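Local coordinates for protein thiosulfate sulfurtransferase YnjE (Escherichia coli, PDB 2WLR) that catalyses the transfer of a sulfur atom from thiosulfate to cyanide, giving thiocyanate and sulfite, as a periplasmic monomer built of rhodanese domains, at residues A[24-29]-A[80-85]; A[51-56]-A[89-94]; A[145-150]-A[199-204]; A[203-208]-A[228-233]; A[271-276]-A[388-393]. All blocks are in the same frame, centred on the assembly; numbering follows the deposited sequence.

Contact 1: residues A[24-29]-A[80-85]; sequences DTRPSA and ALYGND
Asp24 turns its CG anti to the backbone N (chi1 -171°), and Tyr82 sets its own CG between the backbone N and the carbonyl carbon (chi1 68°), which brings carboxylate and phenol together on one face of the parallel sheet of the first rhodanese domain. Here strands 21-24 and 79-82 lie side by side, Asp24 bridging Tyr82 just where both strands end and their loops begin. Asp24 CA lies over one face of the Tyr82 ring in a CH-pi contact, 3.9 Å from the ring centroid and displaced toward the rim. At the end of the ring Tyr82 OH reaches Asp24 OD2 at 2.7 Å in a weak hydrogen bond; the same hydroxyl is also bonded to the backbone N of Glu45. Arg26 grips the carboxylate side-on: NE bonds to Asp24 OD1 at 2.9 Å and NH2 to Asp24 OD2 at 2.8 Å, both close to the guanidinium plane. Asp24 OD1 has a second donor in the backbone N of Arg26, which closes an Asx turn and is received on the anti lone pair of OD1. Three bonds besides the phenol thus fix the rotation of the buried carboxylate, while Gln36 and Gly43 take further N-H groups of the arginine. One residue on, Thr25 doubles the link between the two segments. Its N donates to Tyr82 O, and Thr25 OG1 donates to the same Tyr82 O at 2.7 Å from above the carbonyl plane. A water 3.0 Å from Thr25 OG1 accepts from the backbone N of Asn84.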
# COMPACT_ATOMS: atom_id res chain seq x y z
N ASP A 24 -3.98 10.18 16.24
CA ASP A 24 -4.90 10.68 15.22
C ASP A 24 -5.98 9.62 15.05
O ASP A 24 -5.69 8.49 14.66
CB ASP A 24 -4.08 10.87 13.94
CG ASP A 24 -4.81 11.58 12.84
OD1 ASP A 24 -6.02 11.46 12.69
OD2 ASP A 24 -4.12 12.31 12.06
N THR A 25 -7.21 9.97 15.41
CA THR A 25 -8.34 9.04 15.40
C THR A 25 -9.15 9.03 14.10
O THR A 25 -10.15 8.34 14.00
CB THR A 25 -9.27 9.31 16.60
OG1 THR A 25 -9.94 10.55 16.41
CG2 THR A 25 -8.47 9.27 17.93
N ARG A 26 -8.65 9.74 13.09
CA ARG A 26 -9.32 9.81 11.80
C ARG A 26 -8.96 8.59 10.94
O ARG A 26 -7.98 7.94 11.19
CB ARG A 26 -8.83 11.06 11.07
CG ARG A 26 -9.19 12.34 11.76
CD ARG A 26 -8.66 13.55 11.03
NE ARG A 26 -7.22 13.50 10.99
CZ ARG A 26 -6.46 14.35 10.30
NH1 ARG A 26 -7.01 15.30 9.55
NH2 ARG A 26 -5.16 14.21 10.29
N PRO A 27 -9.72 8.34 9.88
CA PRO A 27 -9.30 7.31 8.93
C PRO A 27 -7.92 7.61 8.35
O PRO A 27 -7.47 8.76 8.28
CB PRO A 27 -10.37 7.37 7.84
CG PRO A 27 -11.56 7.90 8.53
CD PRO A 27 -11.05 8.88 9.54
N SER A 28 -7.25 6.58 7.89
CA SER A 28 -5.87 6.72 7.45
C SER A 28 -5.68 7.64 6.25
O SER A 28 -4.64 8.22 6.08
CB SER A 28 -5.23 5.36 7.20
OG SER A 28 -5.82 4.70 6.09
N ALA A 29 -6.70 7.78 5.41
CA ALA A 29 -6.59 8.67 4.29
C ALA A 29 -6.20 10.06 4.74
O ALA A 29 -5.33 10.69 4.16
CB ALA A 29 -7.88 8.74 3.54
N ALA A 80 -2.32 12.10 23.71
CA ALA A 80 -3.24 13.18 23.37
C ALA A 80 -3.92 12.83 22.06
O ALA A 80 -3.25 12.65 21.03
CB ALA A 80 -2.51 14.48 23.24
N LEU A 81 -5.24 12.73 22.10
CA LEU A 81 -6.06 12.33 20.96
C LEU A 81 -6.54 13.53 20.19
O LEU A 81 -6.76 14.61 20.74
CB LEU A 81 -7.28 11.55 21.43
CG LEU A 81 -7.07 10.40 22.40
CD1 LEU A 81 -8.35 9.64 22.63
CD2 LEU A 81 -5.99 9.48 21.97
N TYR A 82 -6.71 13.34 18.88
CA TYR A 82 -7.41 14.32 18.08
C TYR A 82 -8.22 13.72 16.97
O TYR A 82 -8.12 12.52 16.65
CB TYR A 82 -6.46 15.41 17.60
CG TYR A 82 -5.44 14.94 16.58
CD1 TYR A 82 -4.20 14.46 16.99
CD2 TYR A 82 -5.67 15.06 15.24
CE1 TYR A 82 -3.24 14.04 16.06
CE2 TYR A 82 -4.73 14.64 14.31
CZ TYR A 82 -3.50 14.16 14.71
OH TYR A 82 -2.61 13.76 13.74
N GLY A 83 -9.08 14.54 16.41
CA GLY A 83 -10.05 14.13 15.43
C GLY A 83 -11.43 14.61 15.78
O GLY A 83 -11.58 15.53 16.58
N ASN A 84 -12.44 14.00 15.19
CA ASN A 84 -13.80 14.39 15.57
C ASN A 84 -14.17 13.89 16.96
O ASN A 84 -13.59 12.93 17.46
CB ASN A 84 -14.83 14.06 14.54
CG ASN A 84 -15.08 12.61 14.40
OD1 ASN A 84 -15.66 11.97 15.30
ND2 ASN A 84 -14.71 12.06 13.26
N ASP A 85 -15.08 14.62 17.61
CA ASP A 85 -15.37 14.36 19.01
C ASP A 85 -15.84 12.94 19.26
O ASP A 85 -15.48 12.33 20.25
CB ASP A 85 -16.44 15.33 19.54
CG ASP A 85 -15.95 16.72 19.70
OD1 ASP A 85 -14.75 16.99 19.47
OD2 ASP A 85 -16.80 17.57 20.11
O HOH W 1 -11.51 11.46 14.02

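Contact 2: residues A[51-56]-A[89-94]; sequences LSASWL and DAVKTR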
# COMPACT_ATOMS: atom_id res chain seq x y z
N LEU A 51 -4.86 5.69 14.98
CA LEU A 51 -5.76 4.67 15.52
C LEU A 51 -7.15 5.12 15.17
O LEU A 51 -7.79 5.86 15.93
CB LEU A 51 -5.59 4.48 17.03
CG LEU A 51 -6.36 3.33 17.67
CD1 LEU A 51 -6.04 1.97 17.04
CD2 LEU A 51 -6.13 3.27 19.18
N SER A 52 -7.60 4.74 13.99
CA SER A 52 -8.89 5.19 13.50
C SER A 52 -10.03 4.60 14.31
O SER A 52 -10.09 3.37 14.48
CB SER A 52 -9.05 4.84 12.05
OG SER A 52 -10.24 5.37 11.55
N ALA A 53 -10.96 5.43 14.75
CA ALA A 53 -12.12 4.92 15.50
C ALA A 53 -12.88 3.89 14.66
O ALA A 53 -13.45 2.98 15.21
CB ALA A 53 -13.07 6.03 15.93
N SER A 54 -12.89 4.05 13.34
CA SER A 54 -13.55 3.11 12.43
C SER A 54 -12.94 1.72 12.42
O SER A 54 -13.57 0.79 11.91
CB SER A 54 -13.55 3.67 11.01
OG SER A 54 -12.25 3.78 10.49
N TRP A 55 -11.74 1.55 12.97
CA TRP A 55 -11.15 0.22 13.05
C TRP A 55 -11.53 -0.56 14.28
O TRP A 55 -11.33 -1.77 14.31
CB TRP A 55 -9.62 0.30 13.12
CG TRP A 55 -8.94 1.03 12.01
CD1 TRP A 55 -9.44 1.32 10.79
CD2 TRP A 55 -7.60 1.52 12.03
NE1 TRP A 55 -8.49 2.01 10.05
CE2 TRP A 55 -7.34 2.11 10.79
CE3 TRP A 55 -6.60 1.49 12.99
CZ2 TRP A 55 -6.11 2.75 10.53
CZ3 TRP A 55 -5.40 2.08 12.71
CH2 TRP A 55 -5.17 2.70 11.49
N LEU A 56 -12.04 0.12 15.30
CA LEU A 56 -12.17 -0.49 16.63
C LEU A 56 -13.06 -1.73 16.68
O LEU A 56 -12.72 -2.65 17.40
CB LEU A 56 -12.65 0.53 17.65
CG LEU A 56 -11.66 1.66 17.93
CD1 LEU A 56 -12.36 2.74 18.76
CD2 LEU A 56 -10.38 1.14 18.61
N ASP A 89 -13.83 10.13 21.50
CA ASP A 89 -14.46 9.47 22.65
C ASP A 89 -14.38 7.95 22.53
O ASP A 89 -14.11 7.25 23.52
CB ASP A 89 -15.93 9.91 22.74
CG ASP A 89 -16.64 9.31 23.95
OD1 ASP A 89 -16.38 9.80 25.06
OD2 ASP A 89 -17.42 8.37 23.75
N ALA A 90 -14.63 7.42 21.34
CA ALA A 90 -14.61 5.98 21.10
C ALA A 90 -13.22 5.40 21.37
O ALA A 90 -13.05 4.37 22.04
CB ALA A 90 -15.01 5.67 19.67
N VAL A 91 -12.21 6.06 20.83
CA VAL A 91 -10.82 5.64 21.05
C VAL A 91 -10.43 5.78 22.53
O VAL A 91 -9.80 4.89 23.09
CB VAL A 91 -9.85 6.42 20.11
CG1 VAL A 91 -8.41 6.16 20.48
CG2 VAL A 91 -10.15 6.03 18.66
N LYS A 92 -10.82 6.90 23.16
CA LYS A 92 -10.52 7.11 24.58
C LYS A 92 -11.03 5.91 25.39
O LYS A 92 -10.32 5.38 26.23
CB LYS A 92 -11.17 8.39 25.09
CG LYS A 92 -11.05 8.60 26.60
CD LYS A 92 -12.19 9.44 27.17
CE LYS A 92 -13.49 8.62 27.24
NZ LYS A 92 -14.62 9.38 27.84
N THR A 93 -12.23 5.47 25.09
CA THR A 93 -12.88 4.43 25.88
C THR A 93 -12.15 3.11 25.74
O THR A 93 -11.86 2.45 26.74
CB THR A 93 -14.35 4.35 25.50
OG1 THR A 93 -14.98 5.60 25.81
CG2 THR A 93 -15.07 3.23 26.26
N ARG A 94 -11.78 2.73 24.51
CA ARG A 94 -11.00 1.53 24.28
C ARG A 94 -9.62 1.61 24.92
O ARG A 94 -9.13 0.62 25.49
CB ARG A 94 -10.89 1.17 22.78
CG ARG A 94 -12.15 0.53 22.18
CD ARG A 94 -12.45 -0.87 22.71
NE ARG A 94 -11.43 -1.83 22.37
CZ ARG A 94 -11.31 -2.50 21.23
NH1 ARG A 94 -12.14 -2.30 20.22
NH2 ARG A 94 -10.32 -3.37 21.10
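Leu56 and Arg94 slide past each other in opposite directions, the leucine directed at the helix and the arginine folding back over it. Bends at chi2 (-68°) and chi3 (-63°) turn CD and NE of Arg94 back. Its guanidinium has one face against Leu56 CD2, while its edge meets the leucine's carbonyl. There NH1 donates to Leu56 O at 2.9 Å, with the oxygen near the guanidinium plane but the nitrogen well above the carbonyl plane, and the N-H is bent away from a straight line at 136°. NH2 of the same group bonds to Met59 O, so the arginine ties down two backbone carbonyls of the turn leading to helix 61-70. The other branch of Leu56 points at the helix backbone: CD1 sits 3.7 Å from Ala90 O and also touches Ala90 CB and Val91 CG2. In the first rhodanese domain this joins the loop after edge strand 49-50 to helix 85-97, one of the helices flanking the parallel sheet in an alpha/beta fold. Val91 divides its two methyls between neighbours. CG2, anti to the carbonyl carbon, lies 3.6 Å from Leu51 O and 3.9 Å from Ala53 CA; CG1 meets Leu51 CD2 at 3.9 Å, the two side chains passing at a slant. Leu51 also packs on Leu64 and Trp67 of helix 61-70, whereas Val91 also rests on Leu81 of strand 79-82. Nearer the start of the helix segment, the methyls of Ala53 and Ala90 touch, CB to CB at 4.2 Å.

Contact 3: residues A[145-150]-A[199-204]; sequences AGDWKV and GIRHDT
In the second rhodanese domain, the start of strand 148-154 meets the loop that carries the chain from helix 188-197 into strand 205-209. Arg201 crosses to Asp147 end-on, NH1 and NH2 both donating to the single oxygen OD2; NH2 to Asp147 OD2 measures 3.2 Å. The carboxylate and guanidinium planes stand 68° apart, and OD2 lies at the guanidinium edge, near its plane. Arg201 NE bonds to Asp203 OD1 at 2.8 Å, on the syn lone pair of that oxygen. Asp147 and Asp203 share the arginine with Glu259, which bridges to NH1. The ion cluster lies over a type I turn from Arg201 to Thr204, in which Thr204 OG1 accepts from the backbone N of Arg201 at 2.9 Å. The other branch of Thr204, CG2, packs 3.7 Å from Lys149 CG. Lys149, with chi4 at -100°, brings NZ to Gly199 O at 3.2 Å, a weak bond. Two waters also link the segments: one accepts from Asp147 N and lies 3.0 Å from Asp203 O, to which it donates. Gly199, with positive phi, is the C-prime residue of the Schellman motif that caps the C-terminus of helix 188-197 ahead of strand 205-209 in this alpha/beta rhodanese domain.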
# COMPACT_ATOMS: atom_id res chain seq x y z
N ALA A 145 -4.42 15.64 -13.99
CA ALA A 145 -4.05 16.75 -14.88
C ALA A 145 -4.98 16.82 -16.09
O ALA A 145 -5.31 17.92 -16.55
CB ALA A 145 -2.63 16.60 -15.36
N GLY A 146 -5.41 15.67 -16.59
CA GLY A 146 -6.30 15.61 -17.74
C GLY A 146 -7.22 14.41 -17.73
O GLY A 146 -8.02 14.26 -16.82
N ASP A 147 -7.10 13.56 -18.74
CA ASP A 147 -7.93 12.37 -18.85
C ASP A 147 -7.60 11.37 -17.73
O ASP A 147 -6.45 11.26 -17.30
CB ASP A 147 -7.69 11.69 -20.21
CG ASP A 147 -8.24 12.50 -21.38
OD1 ASP A 147 -9.17 13.31 -21.18
OD2 ASP A 147 -7.75 12.28 -22.51
N TRP A 148 -8.62 10.66 -17.28
CA TRP A 148 -8.46 9.62 -16.27
C TRP A 148 -9.35 8.42 -16.55
O TRP A 148 -10.41 8.50 -17.19
CB TRP A 148 -8.69 10.20 -14.85
CG TRP A 148 -10.03 10.89 -14.62
CD1 TRP A 148 -10.30 12.23 -14.76
CD2 TRP A 148 -11.24 10.28 -14.18
NE1 TRP A 148 -11.61 12.47 -14.48
CE2 TRP A 148 -12.21 11.30 -14.11
CE3 TRP A 148 -11.60 8.98 -13.86
CZ2 TRP A 148 -13.53 11.05 -13.73
CZ3 TRP A 148 -12.91 8.73 -13.49
CH2 TRP A 148 -13.86 9.75 -13.43
N LYS A 149 -8.90 7.27 -16.04
CA LYS A 149 -9.58 6.02 -16.13
C LYS A 149 -9.58 5.38 -14.75
O LYS A 149 -8.56 5.47 -14.03
CB LYS A 149 -8.85 5.08 -17.10
CG LYS A 149 -8.66 5.58 -18.51
CD LYS A 149 -9.99 5.66 -19.23
CE LYS A 149 -9.87 5.48 -20.76
NZ LYS A 149 -9.90 6.78 -21.45
N VAL A 150 -10.67 4.71 -14.40
CA VAL A 150 -10.76 3.84 -13.23
C VAL A 150 -10.90 2.41 -13.72
O VAL A 150 -11.70 2.13 -14.60
CB VAL A 150 -11.93 4.21 -12.33
CG1 VAL A 150 -12.00 3.25 -11.14
CG2 VAL A 150 -11.77 5.65 -11.85
N GLY A 199 -7.49 2.31 -23.64
CA GLY A 199 -7.62 3.75 -23.79
C GLY A 199 -6.71 4.57 -22.91
O GLY A 199 -7.06 5.66 -22.47
N ILE A 200 -5.52 4.04 -22.66
CA ILE A 200 -4.54 4.66 -21.78
C ILE A 200 -3.36 5.22 -22.58
O ILE A 200 -2.65 4.46 -23.26
CB ILE A 200 -4.01 3.65 -20.76
CG1 ILE A 200 -5.17 3.05 -19.94
CG2 ILE A 200 -2.96 4.32 -19.85
CD1 ILE A 200 -4.78 1.81 -19.09
N ARG A 201 -3.14 6.54 -22.54
CA ARG A 201 -1.91 7.14 -23.03
C ARG A 201 -0.96 7.36 -21.86
O ARG A 201 -1.36 7.23 -20.68
CB ARG A 201 -2.17 8.50 -23.69
CG ARG A 201 -3.15 8.49 -24.81
CD ARG A 201 -3.17 9.85 -25.51
NE ARG A 201 -3.40 10.90 -24.52
CZ ARG A 201 -4.59 11.30 -24.08
NH1 ARG A 201 -5.73 10.78 -24.56
NH2 ARG A 201 -4.65 12.25 -23.15
N HIS A 202 0.25 7.81 -22.17
CA HIS A 202 1.22 8.05 -21.10
C HIS A 202 0.73 9.13 -20.11
O HIS A 202 1.11 9.13 -18.93
CB HIS A 202 2.60 8.38 -21.69
CG HIS A 202 2.77 9.81 -22.11
ND1 HIS A 202 2.21 10.33 -23.25
CD2 HIS A 202 3.46 10.83 -21.54
CE1 HIS A 202 2.55 11.61 -23.37
NE2 HIS A 202 3.31 11.93 -22.34
N ASP A 203 -0.10 10.05 -20.60
CA ASP A 203 -0.60 11.17 -19.81
C ASP A 203 -2.04 10.98 -19.36
O ASP A 203 -2.68 11.93 -18.91
CB ASP A 203 -0.44 12.51 -20.57
CG ASP A 203 -1.17 12.53 -21.90
OD1 ASP A 203 -1.70 11.50 -22.35
OD2 ASP A 203 -1.19 13.64 -22.49
N THR A 204 -2.55 9.75 -19.44
CA THR A 204 -3.82 9.40 -18.84
C THR A 204 -3.57 8.95 -17.41
O THR A 204 -2.71 8.09 -17.17
CB THR A 204 -4.47 8.21 -19.55
OG1 THR A 204 -4.56 8.47 -20.96
CG2 THR A 204 -5.87 7.90 -18.98
O HOH W 2 -4.42 13.04 -16.27
O HOH W 3 -4.79 13.47 -20.34

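Contact 4: residues A[203-208]-A[228-233]; sequences DTTVIL and VKDVRL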
# COMPACT_ATOMS: atom_id res chain seq x y z
N ASP A 203 -0.10 10.05 -20.60
CA ASP A 203 -0.60 11.17 -19.81
C ASP A 203 -2.04 10.98 -19.36
O ASP A 203 -2.68 11.93 -18.91
CB ASP A 203 -0.44 12.51 -20.57
CG ASP A 203 -1.17 12.53 -21.90
OD1 ASP A 203 -1.70 11.50 -22.35
OD2 ASP A 203 -1.19 13.64 -22.49
N THR A 204 -2.55 9.75 -19.44
CA THR A 204 -3.82 9.40 -18.84
C THR A 204 -3.57 8.95 -17.41
O THR A 204 -2.71 8.09 -17.17
CB THR A 204 -4.47 8.21 -19.55
OG1 THR A 204 -4.56 8.47 -20.96
CG2 THR A 204 -5.87 7.90 -18.98
N THR A 205 -4.29 9.54 -16.45
CA THR A 205 -4.23 9.08 -15.06
C THR A 205 -5.00 7.78 -14.96
O THR A 205 -6.12 7.68 -15.40
CB THR A 205 -4.82 10.08 -14.07
OG1 THR A 205 -4.07 11.30 -14.13
CG2 THR A 205 -4.77 9.51 -12.62
N VAL A 206 -4.39 6.77 -14.34
CA VAL A 206 -5.06 5.48 -14.16
C VAL A 206 -5.22 5.20 -12.67
O VAL A 206 -4.21 5.18 -11.94
CB VAL A 206 -4.32 4.35 -14.84
CG1 VAL A 206 -5.03 3.04 -14.60
CG2 VAL A 206 -4.14 4.61 -16.38
N ILE A 207 -6.44 4.99 -12.24
CA ILE A 207 -6.75 4.61 -10.86
C ILE A 207 -7.18 3.14 -10.89
O ILE A 207 -8.23 2.81 -11.43
CB ILE A 207 -7.80 5.53 -10.23
CG1 ILE A 207 -7.36 7.00 -10.33
CG2 ILE A 207 -8.05 5.16 -8.78
CD1 ILE A 207 -8.42 7.87 -10.85
N LEU A 208 -6.40 2.28 -10.29
CA LEU A 208 -6.66 0.85 -10.24
C LEU A 208 -7.18 0.44 -8.88
O LEU A 208 -6.76 0.97 -7.83
CB LEU A 208 -5.37 0.07 -10.56
CG LEU A 208 -5.00 0.07 -12.04
CD1 LEU A 208 -3.50 0.11 -12.26
CD2 LEU A 208 -5.66 -1.14 -12.75
N VAL A 228 3.19 5.05 -18.10
CA VAL A 228 2.03 5.82 -17.61
C VAL A 228 2.53 6.67 -16.43
O VAL A 228 3.04 6.14 -15.46
CB VAL A 228 0.83 4.93 -17.20
CG1 VAL A 228 -0.38 5.80 -16.80
CG2 VAL A 228 0.43 3.97 -18.31
N LYS A 229 2.42 8.00 -16.53
CA LYS A 229 3.04 8.88 -15.57
C LYS A 229 2.33 8.86 -14.22
O LYS A 229 2.99 8.83 -13.17
CB LYS A 229 3.10 10.31 -16.12
CG LYS A 229 3.97 10.46 -17.36
CD LYS A 229 4.04 11.91 -17.87
CE LYS A 229 5.32 12.14 -18.69
NZ LYS A 229 6.57 12.05 -17.86
N ASP A 230 1.01 8.89 -14.24
CA ASP A 230 0.18 9.06 -13.06
C ASP A 230 -0.69 7.82 -12.88
O ASP A 230 -1.71 7.67 -13.52
CB ASP A 230 -0.62 10.36 -13.19
CG ASP A 230 -1.48 10.67 -11.97
OD1 ASP A 230 -1.35 9.97 -10.95
OD2 ASP A 230 -2.27 11.64 -12.06
N VAL A 231 -0.22 6.91 -12.01
CA VAL A 231 -0.89 5.68 -11.68
C VAL A 231 -1.12 5.69 -10.16
O VAL A 231 -0.19 5.94 -9.37
CB VAL A 231 -0.10 4.42 -12.07
CG1 VAL A 231 -0.87 3.18 -11.70
CG2 VAL A 231 0.22 4.41 -13.57
N ARG A 232 -2.35 5.39 -9.78
CA ARG A 232 -2.81 5.43 -8.40
C ARG A 232 -3.58 4.18 -8.07
O ARG A 232 -4.05 3.45 -8.97
CB ARG A 232 -3.71 6.64 -8.19
CG ARG A 232 -3.07 7.90 -8.68
CD ARG A 232 -3.82 9.11 -8.26
NE ARG A 232 -3.41 10.29 -8.97
CZ ARG A 232 -3.79 11.52 -8.65
NH1 ARG A 232 -4.51 11.74 -7.56
NH2 ARG A 232 -3.44 12.53 -9.43
N LEU A 233 -3.70 3.91 -6.77
CA LEU A 233 -4.46 2.76 -6.27
C LEU A 233 -5.54 3.26 -5.36
O LEU A 233 -5.34 4.21 -4.62
CB LEU A 233 -3.61 1.85 -5.39
CG LEU A 233 -2.47 1.09 -6.04
CD1 LEU A 233 -1.73 0.26 -4.96
CD2 LEU A 233 -2.97 0.22 -7.18
O HOH W 4 -0.52 9.46 -16.68
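Asp230 reaches across to Thr205 at the start of the paired strands. From its CB, 3.7 Å from Thr205 OG1, the side chain puts CG anti to the backbone N (chi1 -178°), where CG lies 3.5 Å from the methyl Thr205 CG2. OD1 then takes Arg232 NE at 2.9 Å through its syn lone pair. OD2 takes two donors: Arg232 NH2 at 3.0 Å, also on a syn lone pair, and Thr205 OG1 at 2.8 Å, which approaches 52° out of the carboxylate plane. An alanine at Asp230 would probably leave the Arg232 guanidinium without its paired acceptor and Thr205 OG1 without this partner, setting the arginine freer to turn. Arg232 NH1 meanwhile bonds to Ala142 O. Beyond the aspartate the backbones form a regular parallel ladder, Val206 N to Asp230 O, Arg232 N to Val206 O and Leu208 N to Arg232 O. On the face bearing Val206, Leu208, Val231 and Leu233, Val206 CG2 meets Val228 CG1 at 4.0 Å and Leu208 CD1 meets Val231 CG1 at 4.1 Å, and this face packs on helix 213-226. Strand 205-209, that helix and strand 231-234 make up the classic beta-alpha-beta unit of the rhodanese fold.

Contact 5: residues A[271-276]-A[388-393]; sequences QLMLDM and VYDGGW
Val388 O accepts the shortest polar bond here, from Leu274 N at 2.8 Å. Selenium of Met273, a selenomethionine, lies 3.3 Å from the same Val388 O and 3.7 Å from Asp390 CB; the bend at chi2 (73°) brings SE to the Val388 carbonyl. Val388 N closes the ladder by donating to Leu272 O at 3.0 Å, and Asp390 N adds a weak bond to Leu274 O. That carbonyl also lies at the edge of the Tyr389 ring, in its plane, 3.5 Å from CD1. The Tyr389 side chain runs alongside Met276 in the same direction, its OH 3.5 Å from Met276 CG and hydrogen-bonded to Glu395, while Gly392 N stands 3.3 Å above one ring face. An alanine at Tyr389 would probably open a gap beside Met276 and leave Glu395 without its phenol partner. Asp390 is held by Arg218 and Lys185, which come from the sequence range of the second rhodanese domain. Val388 packs on Ala371 and Phe375 of helix 369-380, about 9 Å, side chain to side chain, from Arg370, which probably binds substrate, as in relatives. Strand 273-274 is an outermost strand of the parallel sheet of the catalytic rhodanese domain, paired with 386-389.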
# COMPACT_ATOMS: atom_id res chain seq x y z
N GLN A 271 13.99 1.15 -15.22
CA GLN A 271 14.65 0.91 -13.94
C GLN A 271 13.67 0.39 -12.83
O GLN A 271 14.10 -0.05 -11.77
CB GLN A 271 15.41 2.20 -13.47
CG GLN A 271 14.58 3.31 -12.88
CD GLN A 271 13.66 4.02 -13.86
OE1 GLN A 271 13.78 3.87 -15.09
NE2 GLN A 271 12.76 4.84 -13.33
N LEU A 272 12.37 0.45 -13.09
CA LEU A 272 11.37 -0.01 -12.11
C LEU A 272 11.24 -1.52 -12.08
O LEU A 272 10.61 -2.06 -11.16
CB LEU A 272 10.01 0.62 -12.36
CG LEU A 272 9.98 2.15 -12.33
CD1 LEU A 272 8.59 2.68 -12.57
CD2 LEU A 272 10.59 2.68 -11.04
N MSE A 273 11.83 -2.21 -13.05
CA MSE A 273 11.83 -3.67 -13.07
C MSE A 273 13.26 -4.17 -13.18
O MSE A 273 14.06 -3.63 -13.95
CB MSE A 273 11.03 -4.23 -14.25
CG MSE A 273 10.58 -5.67 -14.01
SE MSE A 273 9.13 -5.84 -12.70
CE MSE A 273 7.66 -5.84 -13.83
N LEU A 274 13.58 -5.18 -12.39
CA LEU A 274 14.88 -5.82 -12.48
C LEU A 274 14.75 -7.22 -13.02
O LEU A 274 13.77 -7.92 -12.78
CB LEU A 274 15.57 -5.89 -11.13
CG LEU A 274 15.84 -4.60 -10.39
CD1 LEU A 274 16.79 -4.92 -9.23
CD2 LEU A 274 16.45 -3.50 -11.25
N ASP A 275 15.80 -7.62 -13.74
CA ASP A 275 15.97 -8.99 -14.14
C ASP A 275 16.83 -9.75 -13.11
O ASP A 275 17.29 -9.18 -12.13
CB ASP A 275 16.53 -9.08 -15.57
CG ASP A 275 17.99 -8.67 -15.70
OD1 ASP A 275 18.76 -8.59 -14.71
OD2 ASP A 275 18.39 -8.44 -16.87
N MSE A 276 17.05 -11.04 -13.37
CA MSE A 276 17.73 -11.87 -12.37
C MSE A 276 19.14 -11.42 -12.04
O MSE A 276 19.53 -11.42 -10.88
CB MSE A 276 17.76 -13.31 -12.82
CG MSE A 276 18.38 -14.24 -11.79
SE MSE A 276 17.89 -16.09 -12.15
CE MSE A 276 18.68 -16.19 -13.91
N VAL A 388 10.79 -3.77 -8.72
CA VAL A 388 10.34 -5.14 -8.53
C VAL A 388 11.26 -6.04 -9.34
O VAL A 388 11.54 -5.76 -10.50
CB VAL A 388 8.88 -5.35 -8.95
CG1 VAL A 388 8.53 -6.82 -8.98
CG2 VAL A 388 7.94 -4.55 -8.01
N TYR A 389 11.79 -7.09 -8.70
CA TYR A 389 12.47 -8.18 -9.40
C TYR A 389 11.39 -9.17 -9.82
O TYR A 389 10.86 -9.95 -9.03
CB TYR A 389 13.55 -8.81 -8.49
CG TYR A 389 14.00 -10.19 -8.97
CD1 TYR A 389 14.19 -10.42 -10.32
CD2 TYR A 389 14.24 -11.26 -8.07
CE1 TYR A 389 14.56 -11.68 -10.78
CE2 TYR A 389 14.63 -12.51 -8.54
CZ TYR A 389 14.80 -12.71 -9.89
OH TYR A 389 15.16 -13.94 -10.41
N ASP A 390 11.02 -9.10 -11.09
CA ASP A 390 9.86 -9.80 -11.61
C ASP A 390 9.95 -11.32 -11.40
O ASP A 390 9.03 -11.96 -10.84
CB ASP A 390 9.72 -9.49 -13.13
CG ASP A 390 8.32 -9.74 -13.70
OD1 ASP A 390 7.40 -10.25 -13.01
OD2 ASP A 390 8.14 -9.47 -14.90
N GLY A 391 11.09 -11.90 -11.79
CA GLY A 391 11.22 -13.36 -11.77
C GLY A 391 10.98 -14.00 -10.40
O GLY A 391 10.37 -15.08 -10.29
N GLY A 392 11.47 -13.33 -9.36
CA GLY A 392 11.27 -13.78 -8.00
C GLY A 392 11.79 -15.17 -7.74
O GLY A 392 12.77 -15.64 -8.36
N TRP A 393 11.14 -15.84 -6.82
CA TRP A 393 11.57 -17.17 -6.42
C TRP A 393 11.33 -18.17 -7.54
O TRP A 393 12.10 -19.11 -7.72
CB TRP A 393 10.86 -17.59 -5.13
CG TRP A 393 11.12 -19.02 -4.78
CD1 TRP A 393 10.22 -20.03 -4.79
CD2 TRP A 393 12.35 -19.57 -4.31
NE1 TRP A 393 10.83 -21.21 -4.38
CE2 TRP A 393 12.14 -20.95 -4.09
CE3 TRP A 393 13.62 -19.04 -4.10
CZ2 TRP A 393 13.17 -21.80 -3.65
CZ3 TRP A 393 14.64 -19.86 -3.68
CH2 TRP A 393 14.40 -21.24 -3.44

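Overall arrangement
Along the chain the contacts fall into three groups, one for each of three parallel sheets. Contacts 1 and 2 interleave in sequence, lie with centres 9 Å apart and touch through backbone bonds from Asp24 and Thr25 to Leu51 and Ala53; strand 79-82 leads directly into helix 85-97. Contacts 3 and 4, centres 7 Å apart, share Asp203 and Thr204 and meet where strands 148-154 and 205-209 pair. Contact 5 stands alone on the third sheet, whose strand 360-363 leads to the active-site Cys365, its nearest atoms about 7 Å from contact 4 and about 22 Å from contact 1. Helix 213-226 packs on contacts 4 and 5 alike, joining the second and third rhodanese domains.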